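Side-chain contacts in transcriptional regulator, LacI family (PDB 3JY6), which probably binds regulatory DNA and controls transcription, as members of the LacI repressor family generally do: residues A[93-96]-A[97-100]; A[245-248]-A[249-252]. One frame throughout, in Å; residues are numbered along the deposited sequence.

Overall arrangement
Both contacts are local and lie in the lobe built on the six-stranded parallel sheet, one of two lobes in this periplasmic-binding-protein-like fold. Contact 1 (93-100) is the loop joining strands 88-91 and 102-104, at the side of the lobe that meets helix 137-147 of the other lobe. Contact 2 (245-252) comprises the last turns of helix 236-251 and the residue after it. The centres of contact 1 and contact 2 are 18 Å apart; the nearest atoms of contact 1 and contact 2 are about 5 Å apart, without touching. Strand 88-91 links them: Trp100 packs on Val88, whose carbonyl oxygen accepts a hydrogen bond from Gln250.

Contact 1 of 2, residues A[93-96]-A[97-100]; sequences REMD and ACPW
Met95 reaches across a turn of the loop to Cys98 and Trp100, its thioether lying against the thiol and its methyl touching both. From CB the chain runs out nearly straight: CG is anti to the backbone N (chi1 -154°) and the next torsion is also extended, which carries SD level with the cysteine. SD lies 3.8 Å from Cys98 SG and slightly farther from Cys98 CB, so the two sulfurs lie side by side. A bend at the last torsion (chi3 -44°) then turns the methyl toward Cys98 and the indole. Met95 CE closes to 3.4 Å from Cys98 SG and lies 4.1 Å from Trp100 NE1, oblique to the indole. The apolar methyl thus helps to bury an indole nitrogen that has no hydrogen-bonding partner in the model. Pro99 takes one face of the same indole, its CG 3.6 Å above the ring plane and displaced toward the rim. Between Met95 and Cys98 the chain doubles back through Asp96 and Ala97; Ala97 adopts a left-handed backbone conformation, and the reversal brings the two sulfur-bearing side chains together. Most of this turn also touches a crystal neighbour, so packing in the lattice may influence its exact shape. Met95 and Trp100 rest on Ser90 of strand 88-91 and on Pro75 at the start of helix 75-82, with Trp100 also reaching Val78. Glu94 forms a salt bridge with Lys260 of strand 260-262, accepts a hydrogen bond from Asn107 ND2, and lies against helix 137-147 of the second lobe.

Contact 2 of 2, residues A[245-248]-A[249-252]; sequences EIML and RQLA
Met247 crosses Leu251 obliquely and Gln250 at about a right angle, so one side chain serves both the i+3 and i+4 neighbours on the last turns of helix 236-251. Its CG is anti to the backbone N (chi1 175°), and a bend at the next torsion brings the thioether round toward Leu251. There Met247 CE lies beside the isobutyl branch point, 3.3 Å from Leu251 CG, with both leucine methyls close by; so short a carbon pair is doubtful in detail, though the packing itself is clear. Gln250 is extended beyond CG and passes across the methionine, its OE1 3.7 Å from Met247 SD. That oxygen is buried with no hydrogen-bonding partner in the model, whereas NE2 of the same amide donates to Val88 O and so holds the end of the side chain at the sheet. Leu248 meets Leu251 more loosely: Leu248 CD2 and Leu251 CD1 approach at a slant to 4.1 Å. The helical backbone carries the usual i to i+4 bonds. Leu251 N gives Met247 O the straightest of these, 2.8 Å long with an N-H...O angle of 160°, while Ala252 N bonds to Leu248 O, and Ala252 is the first residue to leave helical angles. Arg249 lays its CG near Glu245 O and carries its guanidinium to Glu254, with NH2 in a salt bridge to OE2. Ile246 and Gln250 pack on Val89 of strand 88-91, Met247 and Leu251 on Ile10 of strand 9-14, and Leu248 on Ile32 and Leu33, so the helix end packs against the parallel sheet and also against helix 20-34.

Contact 1 of 2, residues A[93-96]-A[97-100]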
loop_
_atom_site.group_PDB
_atom_site.type_symbol
_atom_site.label_atom_id
_atom_site.label_comp_id
_atom_site.label_asym_id
_atom_site.label_seq_id
_atom_site.Cartn_x
_atom_site.Cartn_y
_atom_site.Cartn_z
ATOM N N ARG A 93 -3.503 4.083 -18.399
ATOM C CA ARG A 93 -4.337 3.164 -19.160
ATOM C C ARG A 93 -3.940 2.800 -20.572
ATOM O O ARG A 93 -4.296 1.728 -21.045
ATOM C CB ARG A 93 -5.781 3.671 -19.174
ATOM C CG ARG A 93 -6.589 3.241 -17.962
ATOM C CD ARG A 93 -6.885 1.757 -18.045
ATOM N NE ARG A 93 -7.490 1.410 -19.333
ATOM C CZ ARG A 93 -8.762 1.629 -19.658
ATOM N NH1 ARG A 93 -9.593 2.194 -18.787
ATOM N NH2 ARG A 93 -9.201 1.291 -20.865
ATOM N N GLU A 94 -3.220 3.672 -21.257
ATOM C CA GLU A 94 -2.834 3.382 -22.631
ATOM C C GLU A 94 -4.090 3.005 -23.427
ATOM O O GLU A 94 -4.178 1.924 -24.005
ATOM C CB GLU A 94 -1.829 2.230 -22.691
ATOM C CG GLU A 94 -0.962 2.258 -23.951
ATOM C CD GLU A 94 0.349 2.995 -23.741
ATOM O OE1 GLU A 94 1.294 2.389 -23.187
ATOM O OE2 GLU A 94 0.435 4.184 -24.117
ATOM N N MET A 95 -5.062 3.913 -23.425
ATOM C CA MET A 95 -6.325 3.737 -24.145
ATOM C C MET A 95 -6.194 4.479 -25.475
ATOM O O MET A 95 -5.740 5.620 -25.498
ATOM C CB MET A 95 -7.457 4.368 -23.334
ATOM C CG MET A 95 -8.838 3.782 -23.576
ATOM S SD MET A 95 -10.163 4.900 -23.026
ATOM C CE MET A 95 -9.557 5.466 -21.450
ATOM N N ASP A 96 -6.567 3.855 -26.587
ATOM C CA ASP A 96 -6.471 4.576 -27.853
ATOM C C ASP A 96 -7.811 5.254 -28.129
ATOM O O ASP A 96 -8.858 4.781 -27.695
ATOM C CB ASP A 96 -6.099 3.633 -29.008
ATOM C CG ASP A 96 -7.231 2.708 -29.398
ATOM O OD1 ASP A 96 -7.843 2.114 -28.487
ATOM O OD2 ASP A 96 -7.501 2.571 -30.612
ATOM N N ALA A 97 -7.767 6.384 -28.815
ATOM C CA ALA A 97 -8.980 7.122 -29.147
ATOM C C ALA A 97 -9.738 7.558 -27.883
ATOM O O ALA A 97 -10.967 7.610 -27.872
ATOM C CB ALA A 97 -9.882 6.258 -30.038
ATOM N N CYS A 98 -9.006 7.882 -26.823
ATOM C CA CYS A 98 -9.627 8.304 -25.563
ATOM C C CYS A 98 -10.282 9.686 -25.688
ATOM O O CYS A 98 -9.683 10.621 -26.208
ATOM C CB CYS A 98 -8.577 8.332 -24.443
ATOM S SG CYS A 98 -9.236 8.595 -22.762
ATOM N N PRO A 99 -11.519 9.832 -25.187
ATOM C CA PRO A 99 -12.263 11.095 -25.240
ATOM C C PRO A 99 -11.820 12.191 -24.251
ATOM O O PRO A 99 -12.153 13.372 -24.425
ATOM C CB PRO A 99 -13.696 10.649 -24.988
ATOM C CG PRO A 99 -13.502 9.547 -23.993
ATOM C CD PRO A 99 -12.338 8.770 -24.574
ATOM N N TRP A 100 -11.087 11.816 -23.212
ATOM C CA TRP A 100 -10.634 12.817 -22.252
ATOM C C TRP A 100 -9.109 12.816 -22.194
ATOM O O TRP A 100 -8.470 11.925 -22.746
ATOM C CB TRP A 100 -11.265 12.560 -20.874
ATOM C CG TRP A 100 -11.370 11.128 -20.487
ATOM C CD1 TRP A 100 -10.341 10.288 -20.178
ATOM C CD2 TRP A 100 -12.571 10.346 -20.388
ATOM N NE1 TRP A 100 -10.827 9.034 -19.880
ATOM C CE2 TRP A 100 -12.191 9.049 -19.980
ATOM C CE3 TRP A 100 -13.931 10.629 -20.551
ATOM C CZ2 TRP A 100 -13.120 8.018 -19.795
ATOM C CZ3 TRP A 100 -14.856 9.604 -20.362
ATOM C CH2 TRP A 100 -14.446 8.321 -19.963
#

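Contact 2 of 2, residues A[245-248]-A[249-252]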
loop_
_atom_site.group_PDB
_atom_site.type_symbol
_atom_site.label_atom_id
_atom_site.label_comp_id
_atom_site.label_asym_id
_atom_site.label_seq_id
_atom_site.Cartn_x
_atom_site.Cartn_y
_atom_site.Cartn_z
ATOM N N GLU A 245 -2.894 18.309 -12.254
ATOM C CA GLU A 245 -2.640 19.593 -12.907
ATOM C C GLU A 245 -3.602 19.760 -14.086
ATOM O O GLU A 245 -4.129 20.843 -14.334
ATOM C CB GLU A 245 -1.190 19.676 -13.402
ATOM C CG GLU A 245 -0.153 19.867 -12.293
ATOM C CD GLU A 245 -0.117 21.289 -11.754
ATOM O OE1 GLU A 245 -0.986 22.096 -12.144
ATOM O OE2 GLU A 245 0.783 21.602 -10.933
ATOM N N ILE A 246 -3.841 18.671 -14.801
ATOM C CA ILE A 246 -4.747 18.705 -15.939
ATOM C C ILE A 246 -6.172 18.961 -15.432
ATOM O O ILE A 246 -6.906 19.770 -15.993
ATOM C CB ILE A 246 -4.690 17.358 -16.719
ATOM C CG1 ILE A 246 -3.308 17.188 -17.371
ATOM C CG2 ILE A 246 -5.777 17.321 -17.764
ATOM C CD1 ILE A 246 -3.109 15.851 -18.062
ATOM N N MET A 247 -6.549 18.277 -14.355
ATOM C CA MET A 247 -7.883 18.440 -13.786
ATOM C C MET A 247 -8.142 19.897 -13.412
ATOM O O MET A 247 -9.186 20.456 -13.741
ATOM C CB MET A 247 -8.049 17.537 -12.556
ATOM C CG MET A 247 -9.381 17.689 -11.765
ATOM S SD MET A 247 -10.857 17.358 -12.744
ATOM C CE MET A 247 -11.993 17.948 -11.918
ATOM N N LEU A 248 -7.188 20.514 -12.727
ATOM C CA LEU A 248 -7.348 21.902 -12.329
ATOM C C LEU A 248 -7.529 22.800 -13.556
ATOM O O LEU A 248 -8.192 23.827 -13.480
ATOM C CB LEU A 248 -6.138 22.359 -11.526
ATOM C CG LEU A 248 -5.964 21.674 -10.167
ATOM C CD1 LEU A 248 -4.735 22.245 -9.471
ATOM C CD2 LEU A 248 -7.202 21.902 -9.309
ATOM N N ARG A 249 -6.931 22.411 -14.681
ATOM C CA ARG A 249 -7.061 23.190 -15.907
ATOM C C ARG A 249 -8.481 23.046 -16.440
ATOM O O ARG A 249 -9.051 24.001 -16.966
ATOM C CB ARG A 249 -6.042 22.729 -16.956
ATOM C CG ARG A 249 -4.637 23.263 -16.731
ATOM C CD ARG A 249 -3.640 22.585 -17.650
ATOM N NE ARG A 249 -3.967 22.764 -19.071
ATOM C CZ ARG A 249 -3.460 22.002 -20.038
ATOM N NH1 ARG A 249 -2.618 21.024 -19.727
ATOM N NH2 ARG A 249 -3.786 22.209 -21.304
ATOM N N GLN A 250 -9.061 21.859 -16.295
ATOM C CA GLN A 250 -10.430 21.639 -16.760
ATOM C C GLN A 250 -11.398 22.379 -15.823
ATOM O O GLN A 250 -12.371 22.975 -16.282
ATOM C CB GLN A 250 -10.779 20.141 -16.783
ATOM C CG GLN A 250 -9.890 19.254 -17.683
ATOM C CD GLN A 250 -10.161 17.750 -17.477
ATOM O OE1 GLN A 250 -10.111 17.256 -16.356
ATOM N NE2 GLN A 250 -10.454 17.036 -18.552
ATOM N N LEU A 251 -11.110 22.348 -14.519
ATOM C CA LEU A 251 -11.945 23.007 -13.508
ATOM C C LEU A 251 -11.919 24.520 -13.655
ATOM O O LEU A 251 -12.854 25.217 -13.242
ATOM C CB LEU A 251 -11.466 22.644 -12.098
ATOM C CG LEU A 251 -11.747 21.212 -11.638
ATOM C CD1 LEU A 251 -10.994 20.920 -10.342
ATOM C CD2 LEU A 251 -13.248 21.024 -11.453
ATOM N N ALA A 252 -10.827 25.015 -14.224
ATOM C CA ALA A 252 -10.640 26.429 -14.457
ATOM C C ALA A 252 -11.304 26.832 -15.779
ATOM O O ALA A 252 -11.153 27.962 -16.230
ATOM C CB ALA A 252 -9.159 26.745 -14.494
#